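Local coordinates for putative transcriptional regulator, IclR family (Arthrobacter aurescens, PDB 3OBF), which probably acts as a DNA-binding transcription factor of the IclR family, this chain being its C-terminal, GAF-like domain, at residues R147-Q150 and D151-N154. Sequence-based numbering, arbitrary orientation.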
loop_
_atom_site.group_PDB
_atom_site.type_symbol
_atom_site.label_atom_id
_atom_site.label_comp_id
_atom_site.label_asym_id
_atom_site.label_seq_id
_atom_site.Cartn_x
_atom_site.Cartn_y
_atom_site.Cartn_z
ATOM N N ARG A 147 -7.168 -17.481 2.554
ATOM C CA ARG A 147 -5.946 -18.192 2.924
ATOM C C ARG A 147 -5.051 -17.405 3.853
ATOM O O ARG A 147 -3.973 -17.861 4.221
ATOM C CB ARG A 147 -5.183 -18.719 1.690
ATOM C CG ARG A 147 -4.862 -17.710 0.588
ATOM C CD ARG A 147 -3.867 -18.332 -0.407
ATOM N NE ARG A 147 -3.287 -17.349 -1.334
ATOM C CZ ARG A 147 -3.385 -17.420 -2.661
ATOM N NH1 ARG A 147 -4.038 -18.442 -3.226
ATOM N NH2 ARG A 147 -2.829 -16.474 -3.427
ATOM N N VAL A 148 -5.511 -16.229 4.244
ATOM C CA VAL A 148 -4.709 -15.328 5.066
ATOM C C VAL A 148 -5.458 -15.029 6.339
ATOM O O VAL A 148 -6.530 -14.427 6.316
ATOM C CB VAL A 148 -4.369 -13.966 4.357
ATOM C CG1 VAL A 148 -3.515 -13.103 5.260
ATOM C CG2 VAL A 148 -3.641 -14.183 3.037
ATOM N N SER A 149 -4.880 -15.469 7.442
ATOM C CA SER A 149 -5.380 -15.189 8.760
ATOM C C SER A 149 -4.661 -13.943 9.246
ATOM O O SER A 149 -3.694 -13.467 8.603
ATOM C CB SER A 149 -5.030 -16.363 9.683
ATOM O OG SER A 149 -3.621 -16.458 9.814
ATOM N N GLN A 150 -5.128 -13.417 10.383
ATOM C CA GLN A 150 -4.504 -12.247 10.989
ATOM C C GLN A 150 -2.998 -12.446 11.191
ATOM O O GLN A 150 -2.217 -11.524 10.981
ATOM C CB GLN A 150 -5.196 -11.841 12.297
ATOM C CG GLN A 150 -4.791 -10.436 12.770
ATOM C CD GLN A 150 -5.923 -9.691 13.496
ATOM O OE1 GLN A 150 -6.864 -10.303 14.027
ATOM N NE2 GLN A 150 -5.829 -8.357 13.517
ATOM N N ASP A 151 -2.602 -13.647 11.582
ATOM C CA ASP A 151 -1.196 -13.963 11.791
ATOM C C ASP A 151 -0.362 -13.916 10.505
ATOM O O ASP A 151 0.727 -13.353 10.508
ATOM C CB ASP A 151 -1.082 -15.343 12.451
ATOM C CG ASP A 151 -1.869 -15.428 13.758
ATOM O OD1 ASP A 151 -1.982 -14.372 14.420
ATOM O OD2 ASP A 151 -2.370 -16.531 14.135
ATOM N N THR A 152 -0.868 -14.567 9.445
ATOM C CA THR A 152 -0.263 -14.583 8.108
ATOM C C THR A 152 -0.140 -13.129 7.629
ATOM O O THR A 152 0.905 -12.723 7.118
ATOM C CB THR A 152 -1.126 -15.404 7.089
ATOM O OG1 THR A 152 -1.206 -16.774 7.489
ATOM C CG2 THR A 152 -0.542 -15.354 5.667
ATOM N N LEU A 153 -1.219 -12.367 7.831
ATOM C CA LEU A 153 -1.268 -10.923 7.537
ATOM C C LEU A 153 -0.138 -10.131 8.188
ATOM O O LEU A 153 0.551 -9.370 7.509
ATOM C CB LEU A 153 -2.611 -10.332 7.973
ATOM C CG LEU A 153 -2.909 -8.878 7.603
ATOM C CD1 LEU A 153 -3.296 -8.784 6.143
ATOM C CD2 LEU A 153 -4.026 -8.350 8.522
ATOM N N ASN A 154 0.049 -10.314 9.496
ATOM C CA ASN A 154 1.173 -9.672 10.180
ATOM C C ASN A 154 2.529 -10.047 9.599
ATOM O O ASN A 154 3.399 -9.207 9.449
ATOM C CB ASN A 154 1.121 -9.879 11.702
ATOM C CG ASN A 154 0.205 -8.866 12.377
ATOM O OD1 ASN A 154 -1.022 -9.019 12.390
ATOM N ND2 ASN A 154 0.803 -7.809 12.935
#
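S149 and L153 are joined by a backbone bond at the start of helix 150-170: L153 N donates to S149 O over 2.8 Å, the donor lying nearly in line with the carbonyl. One residue on, N154 N reaches Q150 O at 3.0 Å, tilted 25° from the carbonyl plane. With chi1 of S149 at 65°, its OG sits between its own backbone N and carbonyl carbon, and from there it accepts from T152 N. This capping bond from T152 N to S149 OG is weak, 3.4 Å long, but almost straight, with an N-H...O angle of 175°. The serine hydroxyl thus offers an acceptor to an N-H of the first turn, as an N-cap residue does.

Behind the cap, V148 and T152 lie across each other at a slant, V148 CG1 meeting T152 CG2 at 3.8 Å. V148 CG1 also rests 4.0 Å from L153 CB, because it stands anti to the backbone N of V148 and so is carried over the start of the helix. Both V148 and L153 are buried: each touches V122 of strand 121-129, and L153 also reaches V112 and F114 of strand 111-114. On the loop side, R147 pairs through NH2 with E22 in a salt bridge and hydrogen-bonds through NH1 to the carbonyl oxygen of H44. Q150 and N154, one turn apart, run side by side along the exposed flank of the helix. The S149 capping bond marks a serine N-cap, with V148 just before it packing on the first turn, where the chain leaving strand 135-144 enters the C-terminal helix of the IclR effector-binding domain and packs against the antiparallel sheet.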